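Acyl-coenzyme A oxidase 1 (Yarrowia lipolytica, PDB 5Y9D) catalyses the FAD-dependent oxidation of acyl-CoA by O2 to (2E)-enoyl-CoA and H2O2 in peroxisomal fatty acid beta-oxidation. Local coordinates at residues R360-M371 against G427-A438. Numbering follows the deposited sequence.
With FAD (flavin-adenine dinucleotide), chain D.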
loop_
_atom_site.group_PDB
_atom_site.type_symbol
_atom_site.label_atom_id
_atom_site.label_comp_id
_atom_site.label_asym_id
_atom_site.label_seq_id
_atom_site.Cartn_x
_atom_site.Cartn_y
_atom_site.Cartn_z
ATOM N N ARG A 360 1.781 11.413 -12.776
ATOM C CA ARG A 360 1.484 10.587 -11.624
ATOM C C ARG A 360 -0.030 10.500 -11.433
ATOM O O ARG A 360 -0.547 9.400 -11.178
ATOM C CB ARG A 360 2.134 11.102 -10.349
ATOM C CG ARG A 360 3.644 10.962 -10.304
ATOM C CD ARG A 360 4.227 11.927 -9.270
ATOM N NE ARG A 360 3.832 11.534 -7.927
ATOM C CZ ARG A 360 4.317 12.043 -6.798
ATOM N NH1 ARG A 360 5.223 13.021 -6.801
ATOM N NH2 ARG A 360 3.876 11.561 -5.641
ATOM N N LEU A 361 -0.753 11.615 -11.608
ATOM C CA LEU A 361 -2.164 11.617 -11.198
ATOM C C LEU A 361 -3.221 11.508 -12.287
ATOM O O LEU A 361 -4.209 10.804 -12.109
ATOM C CB LEU A 361 -2.461 12.831 -10.340
ATOM C CG LEU A 361 -1.608 12.899 -9.068
ATOM C CD1 LEU A 361 -1.893 14.214 -8.357
ATOM C CD2 LEU A 361 -1.830 11.697 -8.148
ATOM N N LEU A 362 -3.024 12.208 -13.394
ATOM C CA LEU A 362 -4.083 12.345 -14.393
ATOM C C LEU A 362 -4.427 11.030 -15.106
ATOM O O LEU A 362 -5.592 10.754 -15.431
ATOM C CB LEU A 362 -3.707 13.447 -15.379
ATOM C CG LEU A 362 -3.588 14.835 -14.714
ATOM C CD1 LEU A 362 -3.415 15.930 -15.758
ATOM C CD2 LEU A 362 -4.794 15.160 -13.831
ATOM N N PRO A 363 -3.429 10.175 -15.319
ATOM C CA PRO A 363 -3.833 8.909 -15.915
ATOM C C PRO A 363 -4.670 8.091 -14.951
ATOM O O PRO A 363 -5.636 7.453 -15.350
ATOM C CB PRO A 363 -2.510 8.217 -16.231
ATOM C CG PRO A 363 -1.452 9.305 -16.150
ATOM C CD PRO A 363 -1.975 10.309 -15.173
ATOM N N LEU A 364 -4.305 8.135 -13.686
ATOM C CA LEU A 364 -5.125 7.561 -12.633
ATOM C C LEU A 364 -6.528 8.205 -12.615
ATOM O O LEU A 364 -7.542 7.493 -12.468
ATOM C CB LEU A 364 -4.398 7.658 -11.271
ATOM C CG LEU A 364 -2.953 7.106 -11.228
ATOM C CD1 LEU A 364 -2.294 7.331 -9.877
ATOM C CD2 LEU A 364 -2.859 5.629 -11.614
ATOM N N LEU A 365 -6.620 9.519 -12.844
ATOM C CA LEU A 365 -7.962 10.134 -13.035
ATOM C C LEU A 365 -8.766 9.477 -14.170
ATOM O O LEU A 365 -9.950 9.224 -14.045
ATOM C CB LEU A 365 -7.895 11.643 -13.273
ATOM C CG LEU A 365 -9.274 12.312 -13.424
ATOM C CD1 LEU A 365 -10.171 12.059 -12.210
ATOM C CD2 LEU A 365 -9.146 13.807 -13.662
ATOM N N ALA A 366 -8.108 9.213 -15.279
ATOM C CA ALA A 366 -8.764 8.534 -16.381
ATOM C C ALA A 366 -9.119 7.088 -16.023
ATOM O O ALA A 366 -10.242 6.641 -16.281
ATOM C CB ALA A 366 -7.902 8.591 -17.612
ATOM N N TYR A 367 -8.201 6.394 -15.374
ATOM C CA TYR A 367 -8.459 5.025 -14.884
ATOM C C TYR A 367 -9.763 5.066 -14.132
ATOM O O TYR A 367 -10.705 4.341 -14.445
ATOM C CB TYR A 367 -7.328 4.525 -13.937
ATOM C CG TYR A 367 -7.219 3.031 -13.724
ATOM C CD1 TYR A 367 -8.251 2.165 -14.061
ATOM C CD2 TYR A 367 -6.076 2.472 -13.163
ATOM C CE1 TYR A 367 -8.146 0.796 -13.877
ATOM C CE2 TYR A 367 -5.960 1.101 -12.977
ATOM C CZ TYR A 367 -7.019 0.276 -13.327
ATOM O OH TYR A 367 -6.962 -1.090 -13.147
ATOM N N CYS A 368 -9.810 5.932 -13.128
ATOM C CA CYS A 368 -10.977 6.075 -12.277
ATOM C C CYS A 368 -12.244 6.277 -13.095
ATOM O O CYS A 368 -13.193 5.518 -12.927
ATOM C CB CYS A 368 -10.765 7.236 -11.297
ATOM S SG CYS A 368 -12.246 7.537 -10.333
ATOM N N TYR A 369 -12.279 7.264 -13.998
ATOM C CA TYR A 369 -13.501 7.462 -14.861
ATOM C C TYR A 369 -13.883 6.143 -15.520
ATOM O O TYR A 369 -15.058 5.811 -15.583
ATOM C CB TYR A 369 -13.307 8.535 -15.970
ATOM C CG TYR A 369 -13.693 9.964 -15.616
ATOM C CD1 TYR A 369 -13.007 10.674 -14.657
ATOM C CD2 TYR A 369 -14.742 10.597 -16.241
ATOM C CE1 TYR A 369 -13.356 11.972 -14.331
ATOM C CE2 TYR A 369 -15.116 11.896 -15.907
ATOM C CZ TYR A 369 -14.403 12.587 -14.978
ATOM O OH TYR A 369 -14.741 13.892 -14.662
ATOM N N ALA A 370 -12.880 5.392 -15.997
ATOM C CA ALA A 370 -13.107 4.094 -16.660
ATOM C C ALA A 370 -13.667 3.058 -15.708
ATOM O O ALA A 370 -14.534 2.238 -16.062
ATOM C CB ALA A 370 -11.818 3.562 -17.281
ATOM N N MET A 371 -13.188 3.066 -14.476
ATOM C CA MET A 371 -13.764 2.117 -13.536
ATOM C C MET A 371 -15.286 2.180 -13.481
ATOM O O MET A 371 -15.924 1.134 -13.445
ATOM C CB MET A 371 -13.164 2.287 -12.168
ATOM C CG MET A 371 -11.768 1.726 -12.085
ATOM S SD MET A 371 -11.207 2.232 -10.484
ATOM C CE MET A 371 -9.614 1.439 -10.382
ATOM N N GLY A 427 -6.239 -1.566 -8.559
ATOM C CA GLY A 427 -6.053 -0.238 -9.147
ATOM C C GLY A 427 -6.441 0.829 -8.148
ATOM O O GLY A 427 -5.731 1.802 -8.015
ATOM N N CYS A 428 -7.545 0.642 -7.430
ATOM C CA CYS A 428 -7.894 1.523 -6.304
ATOM C C CYS A 428 -6.808 1.571 -5.243
ATOM O O CYS A 428 -6.402 2.653 -4.835
ATOM C CB CYS A 428 -9.199 1.087 -5.628
ATOM S SG CYS A 428 -9.805 2.259 -4.368
ATOM N N ALA A 429 -6.344 0.415 -4.776
ATOM C CA ALA A 429 -5.199 0.367 -3.861
ATOM C C ALA A 429 -4.070 1.288 -4.366
ATOM O O ALA A 429 -3.578 2.122 -3.599
ATOM C CB ALA A 429 -4.686 -1.060 -3.682
ATOM N N LYS A 430 -3.706 1.160 -5.654
ATOM C CA LYS A 430 -2.607 1.946 -6.227
ATOM C C LYS A 430 -2.933 3.437 -6.277
ATOM O O LYS A 430 -2.069 4.283 -6.073
ATOM C CB LYS A 430 -2.234 1.439 -7.637
ATOM C CG LYS A 430 -0.988 2.082 -8.230
ATOM C CD LYS A 430 -0.853 1.702 -9.700
ATOM C CE LYS A 430 0.516 2.084 -10.304
ATOM N NZ LYS A 430 0.561 3.391 -11.044
ATOM N N ILE A 431 -4.178 3.762 -6.551
ATOM C CA ILE A 431 -4.591 5.158 -6.617
ATOM C C ILE A 431 -4.495 5.823 -5.232
ATOM O O ILE A 431 -3.893 6.889 -5.064
ATOM C CB ILE A 431 -5.988 5.251 -7.225
ATOM C CG1 ILE A 431 -5.899 4.970 -8.723
ATOM C CG2 ILE A 431 -6.594 6.613 -6.998
ATOM C CD1 ILE A 431 -7.224 4.718 -9.406
ATOM N N ILE A 432 -5.045 5.157 -4.238
ATOM C CA ILE A 432 -5.054 5.689 -2.888
ATOM C C ILE A 432 -3.622 5.979 -2.488
ATOM O O ILE A 432 -3.356 7.041 -1.891
ATOM C CB ILE A 432 -5.654 4.685 -1.872
ATOM C CG1 ILE A 432 -7.136 4.422 -2.153
ATOM C CG2 ILE A 432 -5.473 5.182 -0.453
ATOM C CD1 ILE A 432 -7.770 3.398 -1.226
ATOM N N ASP A 433 -2.739 5.013 -2.815
ATOM C CA ASP A 433 -1.312 5.060 -2.490
ATOM C C ASP A 433 -0.524 6.122 -3.245
ATOM O O ASP A 433 0.260 6.839 -2.627
ATOM C CB ASP A 433 -0.648 3.695 -2.739
ATOM C CG ASP A 433 0.823 3.647 -2.241
ATOM O OD1 ASP A 433 1.087 3.481 -1.022
ATOM O OD2 ASP A 433 1.724 3.764 -3.095
ATOM N N GLU A 434 -0.695 6.200 -4.568
ATOM C CA GLU A 434 -0.127 7.309 -5.343
ATOM C C GLU A 434 -0.654 8.692 -4.942
ATOM O O GLU A 434 0.135 9.637 -4.908
ATOM C CB GLU A 434 -0.298 7.125 -6.867
ATOM C CG GLU A 434 0.385 5.878 -7.439
ATOM C CD GLU A 434 1.887 5.841 -7.198
ATOM O OE1 GLU A 434 2.536 6.917 -7.224
ATOM O OE2 GLU A 434 2.418 4.726 -6.984
ATOM N N CYS A 435 -1.952 8.828 -4.645
ATOM C CA CYS A 435 -2.488 10.101 -4.124
ATOM C C CYS A 435 -1.904 10.475 -2.764
ATOM O O CYS A 435 -1.706 11.637 -2.461
ATOM C CB CYS A 435 -4.007 10.064 -4.021
ATOM S SG CYS A 435 -4.886 9.918 -5.605
ATOM N N ARG A 436 -1.610 9.507 -1.923
ATOM C CA ARG A 436 -1.095 9.844 -0.635
ATOM C C ARG A 436 0.281 10.540 -0.821
ATOM O O ARG A 436 0.499 11.654 -0.324
ATOM C CB ARG A 436 -0.978 8.616 0.250
ATOM C CG ARG A 436 -0.480 8.965 1.641
ATOM C CD ARG A 436 -0.057 7.759 2.431
ATOM N NE ARG A 436 0.560 6.736 1.597
ATOM C CZ ARG A 436 1.862 6.658 1.294
ATOM N NH1 ARG A 436 2.747 7.546 1.748
ATOM N NH2 ARG A 436 2.293 5.659 0.525
ATOM N N GLN A 437 1.179 9.891 -1.557
ATOM C CA GLN A 437 2.519 10.431 -1.799
ATOM C C GLN A 437 2.458 11.745 -2.526
ATOM O O GLN A 437 3.244 12.644 -2.234
ATOM C CB GLN A 437 3.384 9.447 -2.609
ATOM C CG GLN A 437 3.710 8.174 -1.851
ATOM C CD GLN A 437 4.415 7.173 -2.716
ATOM O OE1 GLN A 437 5.606 7.319 -2.996
ATOM N NE2 GLN A 437 3.685 6.145 -3.151
ATOM N N ALA A 438 1.525 11.855 -3.462
ATOM C CA ALA A 438 1.310 13.107 -4.172
ATOM C C ALA A 438 0.996 14.308 -3.245
ATOM O O ALA A 438 1.038 15.452 -3.690
ATOM C CB ALA A 438 0.182 12.944 -5.192
HETATM P PA FAD D . 6.380 18.816 -0.847
HETATM O O1A FAD D . 5.422 19.935 -0.900
HETATM O O2A FAD D . 7.819 19.052 -0.947
HETATM O O5B FAD D . 5.938 17.838 -1.990
HETATM C C5B FAD D . 4.587 17.723 -2.381
HETATM C C4B FAD D . 4.474 16.807 -3.580
HETATM O O4B FAD D . 4.814 17.519 -4.761
HETATM C C3B FAD D . 5.419 15.632 -3.464
HETATM O O3B FAD D . 4.739 14.453 -3.846
HETATM C C2B FAD D . 6.529 15.934 -4.438
HETATM O O2B FAD D . 6.970 14.784 -5.143
HETATM C C1B FAD D . 5.930 16.926 -5.405
HETATM N N9A FAD D . 6.985 17.893 -5.759
HETATM C C8A FAD D . 7.581 18.758 -4.944
HETATM N N7A FAD D . 8.510 19.467 -5.604
HETATM C C5A FAD D . 8.527 19.042 -6.870
HETATM C C6A FAD D . 9.269 19.350 -8.112
HETATM N N6A FAD D . 10.212 20.295 -8.141
HETATM N N1A FAD D . 8.977 18.665 -9.219
HETATM C C2A FAD D . 8.043 17.727 -9.215
HETATM N N3A FAD D . 7.338 17.400 -8.139
HETATM C C4A FAD D . 7.522 18.002 -6.959
HETATM N N1 FAD D . 10.480 17.667 9.327
HETATM C C2 FAD D . 11.334 18.144 10.229
HETATM O O2 FAD D . 11.945 19.170 9.965
HETATM N N3 FAD D . 11.543 17.569 11.396
HETATM C C4 FAD D . 10.921 16.464 11.736
HETATM O O4 FAD D . 11.142 15.960 12.826
HETATM C C4X FAD D . 9.967 15.862 10.805
HETATM N N5 FAD D . 9.309 14.742 11.093
HETATM C C5X FAD D . 8.445 14.228 10.219
HETATM C C6 FAD D . 7.775 13.084 10.561
HETATM C C7 FAD D . 6.882 12.534 9.687
HETATM C C7M FAD D . 6.163 11.279 10.063
HETATM C C8 FAD D . 6.642 13.180 8.384
HETATM C C8M FAD D . 5.660 12.571 7.435
HETATM C C9 FAD D . 7.316 14.329 8.032
HETATM C C9A FAD D . 8.208 14.878 8.916
HETATM N N10 FAD D . 8.902 16.043 8.591
HETATM C C10 FAD D . 9.780 16.554 9.537
HETATM C "C1'" FAD D . 8.690 16.730 7.325
HETATM C "C2'" FAD D . 9.113 15.904 6.137
HETATM O "O2'" FAD D . 10.502 16.090 6.000
HETATM C "C3'" FAD D . 8.416 16.418 4.895
HETATM O "O3'" FAD D . 7.203 15.712 4.759
HETATM C "C4'" FAD D . 9.224 16.229 3.621
HETATM O "O4'" FAD D . 10.591 16.546 3.854
HETATM C "C5'" FAD D . 8.752 17.155 2.526
HETATM O "O5'" FAD D . 7.373 16.976 2.311
HETATM P P FAD D . 6.484 18.184 1.907
HETATM O O1P FAD D . 5.268 18.106 2.699
HETATM O O2P FAD D . 7.309 19.389 1.947
HETATM O O3P FAD D . 6.099 17.890 0.412
#
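The ribose hydroxyl O3B of FAD is gripped from both helices: it donates to Gln437 O (2.8 Å) and accepts a weak bond from Arg360 NH1 (3.3 Å). That same NH1 gives a firmer bond to FAD O2B (3.0 Å), which lies in the guanidinium plane at its edge, so one arginine nitrogen spans the diol. A bend in the Arg360 chain at chi3 (67°) brings the flat head round to the C-terminal end of helix 400-437, where NH2 packs against the backbone between Gln437 and Ala438. The amide of Gln437 turns elsewhere, its OE1 hydrogen-bonded to Trp426 NE1 of the second subunit.

Behind this polar end the nearly antiparallel helices (151°, axes 10.3 Å apart) meet through hydrocarbon. Leu361 CD2 rests on the small methyl of Ala438 (3.8 Å). Leu364 crosses Glu434 at about a right angle, its CD1 on the aliphatic CB (3.6 Å), while its CB meets Ile431 CG1. At the far end Gly427, without a side chain, lets the Tyr367 ring and the terminal methyl CE of the slender, extended Met371 come against its backbone.

Because a hydroxyl can donate and accept at once, O3B can join a carbonyl on one helix to an arginine on the other, so a helix pair packed mainly through hydrocarbon ends in polar groups that bind the adenosine ribose.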